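Local coordinates for protein putative D-lactate dehydrogenase (Chlamydomonas reinhardtii, PDB 4ZGS) that probably reduces pyruvate to D-lactate with NADH during fermentation in the chloroplast, as a member of the D-isomer specific 2-hydroxyacid dehydrogenase family, at residues 52-57 with 350-355; 60-65 with 73-78. One frame throughout, in Å; residues are numbered along the deposited sequence.

Interaction 1: 52-57 with 350-355; sequences GPMQKV and TTIQNI
Ile352 reaches from helix 341-359 into the side of helix 44-57, where Pro53, Met54 and Val57 receive it mainly by apolar contact. Its two branches are divided between them. CD1, at the end of the longer arm, meets CB of Pro53 at 3.7 Å and also lies 3.9 Å from the Pro53 O. CG2 of Ile352 approaches CG2 of Val57 at 4.0 Å, the two side chains crossing at a slant. On the longer arm, CG1 of Ile352 lies anti to the carbonyl carbon (chi1 -68°) and CD1 extends away from the backbone (chi2 177°), which carries the methyl across to the proline. The Met54 thioether is a looser neighbour, with SD 4.4 Å from CG1 of Ile352.

The helices run in broadly the same direction, their local axes 27° apart and 10.9 Å distant at closest approach. CA of Met54 and CA of Ile352, the nearest such pair, are 7.2 Å apart. In the fold, helix 44-57 is the connection of a beta-alpha-beta crossover between parallel strands 36-39 and 60-63 and leads into the latter, while the late helix 341-359 returns to pack on the same five-stranded sheet, where Ile355 touches Leu105 and Ala107.

No hydrogen bond links the segments. The polar groups of helix 341-359 are engaged elsewhere: buried Asn354 donates from ND2 to the Arg130 carbonyl and joins the Asn366 amide through OD1, whereas OG1 of Thr351 bonds to the Ile347 carbonyl. On the other helix, Pro53 lacks an N-H and the helix kinks there; the turn that follows is held by long, weak backbone bonds and by an i to i-3 bond from Val57 N to Met54 O at 3.2 Å.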
ATOM      1  N   GLY A  52     -13.137  -2.381 -30.338  1.00 47.84           N
ATOM      2  CA  GLY A  52     -14.541  -2.336 -30.714  1.00 48.21           C
ATOM      3  C   GLY A  52     -14.787  -1.484 -31.944  1.00 58.56           C
ATOM      4  O   GLY A  52     -15.396  -1.937 -32.921  1.00 70.73           O
ATOM      5  N   PRO A  53     -14.324  -0.232 -31.913  1.00 51.66           N
ATOM      6  CA  PRO A  53     -14.456   0.612 -33.114  1.00 51.45           C
ATOM      7  C   PRO A  53     -13.786   0.042 -34.363  1.00 56.18           C
ATOM      8  O   PRO A  53     -14.311   0.210 -35.472  1.00 62.29           O
ATOM      9  CB  PRO A  53     -13.764   1.914 -32.708  1.00 50.88           C
ATOM     10  CG  PRO A  53     -13.855   1.933 -31.177  1.00 50.84           C
ATOM     11  CD  PRO A  53     -13.778   0.492 -30.752  1.00 42.46           C
ATOM     12  N   MET A  54     -12.663  -0.649 -34.187  1.00 56.86           N
ATOM     13  CA  MET A  54     -11.894  -1.134 -35.324  1.00 50.90           C
ATOM     14  C   MET A  54     -12.602  -2.259 -36.042  1.00 55.47           C
ATOM     15  O   MET A  54     -12.527  -2.355 -37.272  1.00 53.53           O
ATOM     16  CB  MET A  54     -10.502  -1.618 -34.907  1.00 41.18           C
ATOM     17  CG  MET A  54      -9.605  -0.537 -34.366  1.00 48.50           C
ATOM     18  SD  MET A  54      -8.348   0.075 -35.487  1.00 87.20           S
ATOM     19  CE  MET A  54      -7.201  -1.289 -35.543  1.00110.86           C
ATOM     20  N   GLN A  55     -13.286  -3.107 -35.281  1.00 59.57           N
ATOM     21  CA  GLN A  55     -13.898  -4.280 -35.878  1.00 64.97           C
ATOM     22  C   GLN A  55     -15.226  -3.900 -36.529  1.00 68.42           C
ATOM     23  O   GLN A  55     -15.773  -4.674 -37.312  1.00 75.18           O
ATOM     24  CB  GLN A  55     -14.088  -5.380 -34.826  1.00 68.21           C
ATOM     25  CG  GLN A  55     -12.842  -5.574 -33.939  1.00 72.70           C
ATOM     26  CD  GLN A  55     -12.964  -6.687 -32.880  1.00 75.06           C
ATOM     27  OE1 GLN A  55     -12.915  -6.422 -31.689  1.00 69.26           O
ATOM     28  NE2 GLN A  55     -13.060  -7.934 -33.325  1.00 84.52           N
ATOM     29  N   LYS A  56     -15.717  -2.694 -36.244  1.00 65.79           N
ATOM     30  CA  LYS A  56     -16.878  -2.161 -36.958  1.00 69.70           C
ATOM     31  C   LYS A  56     -16.521  -1.635 -38.350  1.00 69.82           C
ATOM     32  O   LYS A  56     -17.383  -1.559 -39.223  1.00 74.18           O
ATOM     33  CB  LYS A  56     -17.584  -1.071 -36.146  1.00 72.17           C
ATOM     34  CG  LYS A  56     -18.409  -1.626 -34.993  1.00 78.12           C
ATOM     35  CD  LYS A  56     -19.076  -0.523 -34.178  1.00 85.83           C
ATOM     36  CE  LYS A  56     -19.849  -1.116 -32.999  1.00 93.64           C
ATOM     37  NZ  LYS A  56     -20.426  -0.111 -32.061  1.00 94.09           N
ATOM     38  N   VAL A  57     -15.255  -1.281 -38.548  1.00 63.18           N
ATOM     39  CA  VAL A  57     -14.775  -0.733 -39.811  1.00 62.33           C
ATOM     40  C   VAL A  57     -13.977  -1.756 -40.588  1.00 65.85           C
ATOM     41  O   VAL A  57     -14.299  -2.049 -41.735  1.00 73.34           O
ATOM     42  CB  VAL A  57     -13.942   0.535 -39.620  1.00 59.97           C
ATOM     43  CG1 VAL A  57     -13.322   0.966 -40.923  1.00 60.74           C
ATOM     44  CG2 VAL A  57     -14.817   1.638 -39.068  1.00 59.60           C
ATOM     45  N   THR A 350      -9.611   9.471 -34.928  1.00 44.10           N
ATOM     46  CA  THR A 350      -8.604  10.064 -35.794  1.00 41.74           C
ATOM     47  C   THR A 350      -7.730   9.031 -36.487  1.00 49.75           C
ATOM     48  O   THR A 350      -7.366   9.218 -37.656  1.00 50.86           O
ATOM     49  CB  THR A 350      -7.666  11.012 -35.021  1.00 45.92           C
ATOM     50  OG1 THR A 350      -8.372  12.208 -34.653  1.00 50.90           O
ATOM     51  CG2 THR A 350      -6.467  11.407 -35.895  1.00 42.22           C
ATOM     52  N   THR A 351      -7.440   7.940 -35.775  1.00 46.41           N
ATOM     53  CA  THR A 351      -6.605   6.841 -36.256  1.00 39.75           C
ATOM     54  C   THR A 351      -7.337   6.048 -37.318  1.00 49.89           C
ATOM     55  O   THR A 351      -6.722   5.573 -38.271  1.00 53.93           O
ATOM     56  CB  THR A 351      -6.208   5.891 -35.095  1.00 42.71           C
ATOM     57  OG1 THR A 351      -5.313   6.569 -34.213  1.00 48.39           O
ATOM     58  CG2 THR A 351      -5.522   4.597 -35.584  1.00 43.96           C
ATOM     59  N   ILE A 352      -8.648   5.887 -37.142  1.00 50.75           N
ATOM     60  CA  ILE A 352      -9.458   5.100 -38.072  1.00 45.84           C
ATOM     61  C   ILE A 352      -9.637   5.939 -39.352  1.00 46.39           C
ATOM     62  O   ILE A 352      -9.479   5.429 -40.468  1.00 48.72           O
ATOM     63  CB  ILE A 352     -10.820   4.715 -37.445  1.00 42.83           C
ATOM     64  CG1 ILE A 352     -10.647   3.720 -36.301  1.00 52.47           C
ATOM     65  CG2 ILE A 352     -11.759   4.148 -38.466  1.00 46.86           C
ATOM     66  CD1 ILE A 352     -11.938   3.348 -35.586  1.00 40.58           C
ATOM     67  N   GLN A 353      -9.880   7.237 -39.170  1.00 49.18           N
ATOM     68  CA  GLN A 353      -9.968   8.213 -40.261  1.00 59.91           C
ATOM     69  C   GLN A 353      -8.606   8.337 -40.969  1.00 60.99           C
ATOM     70  O   GLN A 353      -8.544   8.478 -42.182  1.00 67.30           O
ATOM     71  CB  GLN A 353     -10.437   9.570 -39.720  1.00 66.62           C
ATOM     72  CG  GLN A 353     -10.590  10.689 -40.755  1.00 78.50           C
ATOM     73  CD  GLN A 353     -11.779  10.531 -41.719  1.00 88.96           C
ATOM     74  OE1 GLN A 353     -12.939  10.427 -41.301  1.00 93.62           O
ATOM     75  NE2 GLN A 353     -11.485  10.538 -43.018  1.00 91.08           N
ATOM     76  N   ASN A 354      -7.513   8.251 -40.214  1.00 60.00           N
ATOM     77  CA  ASN A 354      -6.178   8.236 -40.815  1.00 62.34           C
ATOM     78  C   ASN A 354      -6.026   7.014 -41.726  1.00 68.73           C
ATOM     79  O   ASN A 354      -5.473   7.124 -42.818  1.00 68.44           O
ATOM     80  CB  ASN A 354      -5.061   8.197 -39.757  1.00 61.69           C
ATOM     81  CG  ASN A 354      -4.692   9.580 -39.206  1.00 63.27           C
ATOM     82  OD1 ASN A 354      -5.062  10.628 -39.760  1.00 65.07           O
ATOM     83  ND2 ASN A 354      -3.921   9.578 -38.116  1.00 58.36           N
ATOM     84  N   ILE A 355      -6.484   5.849 -41.252  1.00 66.36           N
ATOM     85  CA  ILE A 355      -6.445   4.634 -42.058  1.00 61.89           C
ATOM     86  C   ILE A 355      -7.310   4.782 -43.311  1.00 63.77           C
ATOM     87  O   ILE A 355      -6.872   4.456 -44.408  1.00 73.51           O
ATOM     88  CB  ILE A 355      -6.969   3.373 -41.329  1.00 55.29           C
ATOM     89  CG1 ILE A 355      -6.328   3.148 -39.944  1.00 59.37           C
ATOM     90  CG2 ILE A 355      -6.873   2.176 -42.290  1.00 50.08           C
ATOM     91  CD1 ILE A 355      -4.832   2.998 -39.926  1.00 62.63           C
TER

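Interaction 2: 60-65 with 73-78; sequences DTYFVE and AQLARG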
ATOM      1  N   ASP A  60     -10.918  -7.611 -40.907  1.00 81.75           N
ATOM      2  CA  ASP A  60      -9.863  -8.417 -40.292  1.00 78.94           C
ATOM      3  C   ASP A  60      -8.948  -7.482 -39.550  1.00 81.01           C
ATOM      4  O   ASP A  60      -8.304  -6.623 -40.156  1.00 79.61           O
ATOM      5  CB  ASP A  60      -9.038  -9.205 -41.314  1.00 84.79           C
ATOM      6  CG  ASP A  60      -9.841 -10.277 -42.027  1.00101.07           C
ATOM      7  OD1 ASP A  60     -10.783 -10.818 -41.405  1.00107.40           O
ATOM      8  OD2 ASP A  60      -9.531 -10.580 -43.209  1.00104.19           O
ATOM      9  N   THR A  61      -8.924  -7.616 -38.232  1.00 80.01           N
ATOM     10  CA  THR A  61      -8.050  -6.811 -37.404  1.00 76.19           C
ATOM     11  C   THR A  61      -7.392  -7.707 -36.358  1.00 76.12           C
ATOM     12  O   THR A  61      -8.072  -8.398 -35.601  1.00 82.50           O
ATOM     13  CB  THR A  61      -8.810  -5.627 -36.757  1.00 76.76           C
ATOM     14  OG1 THR A  61     -10.107  -6.066 -36.341  1.00 82.42           O
ATOM     15  CG2 THR A  61      -9.003  -4.505 -37.777  1.00 76.29           C
ATOM     16  N   TYR A  62      -6.060  -7.724 -36.374  1.00 68.10           N
ATOM     17  CA  TYR A  62      -5.241  -8.565 -35.504  1.00 63.06           C
ATOM     18  C   TYR A  62      -4.712  -7.782 -34.285  1.00 57.12           C
ATOM     19  O   TYR A  62      -3.983  -6.785 -34.425  1.00 52.69           O
ATOM     20  CB  TYR A  62      -4.075  -9.132 -36.302  1.00 62.77           C
ATOM     21  CG  TYR A  62      -3.271 -10.209 -35.593  1.00 68.16           C
ATOM     22  CD1 TYR A  62      -3.614 -10.658 -34.323  1.00 67.32           C
ATOM     23  CD2 TYR A  62      -2.131 -10.745 -36.192  1.00 69.06           C
ATOM     24  CE1 TYR A  62      -2.858 -11.628 -33.691  1.00 67.78           C
ATOM     25  CE2 TYR A  62      -1.380 -11.688 -35.581  1.00 69.74           C
ATOM     26  CZ  TYR A  62      -1.738 -12.139 -34.330  1.00 71.65           C
ATOM     27  OH  TYR A  62      -0.950 -13.107 -33.735  1.00 72.72           O
ATOM     28  N   PHE A  63      -5.098  -8.202 -33.086  1.00 54.53           N
ATOM     29  CA  PHE A  63      -4.600  -7.520 -31.881  1.00 51.22           C
ATOM     30  C   PHE A  63      -3.531  -8.345 -31.149  1.00 52.90           C
ATOM     31  O   PHE A  63      -3.828  -9.403 -30.593  1.00 53.33           O
ATOM     32  CB  PHE A  63      -5.771  -7.188 -30.950  1.00 52.59           C
ATOM     33  CG  PHE A  63      -6.684  -6.100 -31.476  1.00 49.93           C
ATOM     34  CD1 PHE A  63      -6.355  -4.757 -31.302  1.00 51.58           C
ATOM     35  CD2 PHE A  63      -7.834  -6.420 -32.206  1.00 52.85           C
ATOM     36  CE1 PHE A  63      -7.197  -3.740 -31.803  1.00 54.97           C
ATOM     37  CE2 PHE A  63      -8.666  -5.413 -32.731  1.00 57.06           C
ATOM     38  CZ  PHE A  63      -8.346  -4.075 -32.531  1.00 54.89           C
ATOM     39  N   VAL A  64      -2.279  -7.878 -31.198  1.00 51.47           N
ATOM     40  CA  VAL A  64      -1.159  -8.548 -30.530  1.00 49.73           C
ATOM     41  C   VAL A  64      -0.805  -7.864 -29.201  1.00 50.17           C
ATOM     42  O   VAL A  64      -0.591  -6.644 -29.155  1.00 45.20           O
ATOM     43  CB  VAL A  64       0.103  -8.638 -31.447  1.00 58.11           C
ATOM     44  CG1 VAL A  64      -0.245  -9.247 -32.808  1.00 48.81           C
ATOM     45  CG2 VAL A  64       0.780  -7.285 -31.604  1.00 60.35           C
ATOM     46  N   GLU A  65      -0.786  -8.635 -28.111  1.00 47.79           N
ATOM     47  CA  GLU A  65      -0.532  -8.029 -26.808  1.00 48.18           C
ATOM     48  C   GLU A  65       0.902  -7.545 -26.594  1.00 55.07           C
ATOM     49  O   GLU A  65       1.093  -6.403 -26.198  1.00 56.62           O
ATOM     50  CB  GLU A  65      -0.969  -8.966 -25.688  1.00 50.15           C
ATOM     51  CG  GLU A  65      -2.383  -9.487 -25.908  1.00 58.18           C
ATOM     52  CD  GLU A  65      -2.935 -10.268 -24.722  1.00 73.73           C
ATOM     53  OE1 GLU A  65      -2.162 -10.604 -23.795  1.00 80.88           O
ATOM     54  OE2 GLU A  65      -4.159 -10.526 -24.707  1.00 79.03           O
ATOM     55  N   ALA A  73       7.476  -8.506 -35.374  1.00 73.35           N
ATOM     56  CA  ALA A  73       7.138  -7.819 -36.607  1.00 74.50           C
ATOM     57  C   ALA A  73       6.731  -8.867 -37.621  1.00 65.85           C
ATOM     58  O   ALA A  73       5.920  -8.640 -38.503  1.00 59.98           O
ATOM     59  CB  ALA A  73       8.318  -7.017 -37.111  1.00 81.59           C
ATOM     60  N   GLN A  74       7.288 -10.046 -37.437  1.00 70.64           N
ATOM     61  CA  GLN A  74       7.011 -11.176 -38.286  1.00 77.44           C
ATOM     62  C   GLN A  74       5.559 -11.599 -38.144  1.00 72.70           C
ATOM     63  O   GLN A  74       5.049 -12.410 -38.929  1.00 76.59           O
ATOM     64  CB  GLN A  74       7.980 -12.292 -37.919  1.00 83.58           C
ATOM     65  CG  GLN A  74       9.421 -11.801 -38.080  1.00 93.95           C
ATOM     66  CD  GLN A  74      10.458 -12.751 -37.519  1.00104.74           C
ATOM     67  OE1 GLN A  74      10.182 -13.530 -36.604  1.00109.12           O
ATOM     68  NE2 GLN A  74      11.669 -12.687 -38.061  1.00106.98           N
ATOM     69  N   LEU A  75       4.903 -11.023 -37.143  1.00 61.26           N
ATOM     70  CA  LEU A  75       3.480 -11.235 -36.903  1.00 65.14           C
ATOM     71  C   LEU A  75       2.606 -10.465 -37.897  1.00 66.69           C
ATOM     72  O   LEU A  75       1.429 -10.781 -38.073  1.00 66.61           O
ATOM     73  CB  LEU A  75       3.106 -10.803 -35.474  1.00 62.61           C
ATOM     74  CG  LEU A  75       3.452 -11.699 -34.275  1.00 60.49           C
ATOM     75  CD1 LEU A  75       3.218 -10.934 -32.949  1.00 53.66           C
ATOM     76  CD2 LEU A  75       2.721 -13.050 -34.296  1.00 58.15           C
ATOM     77  N   ALA A  76       3.206  -9.474 -38.556  1.00 63.88           N
ATOM     78  CA  ALA A  76       2.485  -8.514 -39.386  1.00 64.90           C
ATOM     79  C   ALA A  76       2.402  -8.978 -40.824  1.00 71.63           C
ATOM     80  O   ALA A  76       1.976  -8.227 -41.702  1.00 75.72           O
ATOM     81  CB  ALA A  76       3.138  -7.143 -39.312  1.00 62.79           C
ATOM     82  N   ARG A  77       2.831 -10.215 -41.051  1.00 72.97           N
ATOM     83  CA  ARG A  77       2.862 -10.818 -42.380  1.00 77.97           C
ATOM     84  C   ARG A  77       1.465 -10.839 -43.012  1.00 76.20           C
ATOM     85  O   ARG A  77       0.524 -11.423 -42.461  1.00 76.83           O
ATOM     86  CB  ARG A  77       3.385 -12.240 -42.280  1.00 80.07           C
ATOM     87  CG  ARG A  77       3.673 -12.928 -43.573  1.00 90.54           C
ATOM     88  CD  ARG A  77       3.880 -14.382 -43.228  1.00101.17           C
ATOM     89  NE  ARG A  77       4.933 -14.583 -42.235  1.00103.79           N
ATOM     90  CZ  ARG A  77       5.222 -15.765 -41.696  1.00108.92           C
ATOM     91  NH1 ARG A  77       4.533 -16.841 -42.058  1.00112.54           N
ATOM     92  NH2 ARG A  77       6.184 -15.870 -40.788  1.00108.21           N
ATOM     93  N   GLY A  78       1.329 -10.223 -44.178  1.00 77.21           N
ATOM     94  CA  GLY A  78       0.046 -10.216 -44.847  1.00 80.08           C
ATOM     95  C   GLY A  78      -0.749  -8.964 -44.534  1.00 75.06           C
ATOM     96  O   GLY A  78      -1.682  -8.631 -45.242  1.00 81.58           O
TER
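Tyr62 and Leu75 cross at about a right angle; one leucine methyl approaches the phenol oxygen, and the leucine carbonyl lies beside the ring. CD2 of Leu75 comes within 3.7 Å of the Tyr62 OH. Leu75 O stands near the ring plane at the edge, 3.9 Å from CE2 of Tyr62; this is an edge contact, with no hydrogen bond across the segments. The aromatic group gets there with CG anti to the backbone N (chi1 -170°). Its chi2 of 2° nearly brings CA into the ring plane, an uncommon setting that leaves the CE2 edge turned to the loop.

Val64 is arranged differently. It and Leu75 slide past one another in opposite directions, and CG1 of Val64 packs 3.9 Å from CD1 of Leu75. The same valine methyl sits 3.5 Å above one face of the Tyr62 ring, offset toward the rim. CG1 of Val64 thus serves two neighbours, a ring in its own segment and a methyl across the contact, while Leu75 divides its branches: CD1 to the valine, CD2 to the tyrosine.

The backbones remain well apart, CA of Val64 and CA of Leu75 being 8.3 Å from each other, so the gap is bridged by side chains, with one backbone atom, Leu75 O, meeting the Tyr62 ring. Behind them, Tyr62 and Val64 also touch Ile38 of strand 36-39. Tyr62 further packs against Tyr62 of the second subunit, placing the contact beside a subunit interface. On the loop side, Ala76 touches Leu98 of helix 92-101.

Strand 60-63 is outermost in a parallel sheet of order 2-1-3-4-5, and the loop containing Leu75 leads from it past strand 36-39 to strand 81-84: the reversal of winding direction characteristic of doubly wound alpha/beta domains.

In the fold
Interaction 2 is nested within the chain loop that interaction 1 closes, and their centres lie 16 Å apart. Helix 44-57 and strand 60-63 follow each other in sequence and join the two contacts directly: CB of Met54 packs 4.0 Å from CZ of Phe63, and CG of Gln55 lies 3.7 Å from OG1 of Thr61. Along the strand, Thr61 and Phe63 meet this helix, whereas Tyr62 and Val64 serve the 73-78 loop. Interaction 1 therefore ties in the late helix and interaction 2 the loop within one domain. Both lie away from the NAD-binding residues, such as Ile189 and Asp208, which belong to the Rossmann-type domain.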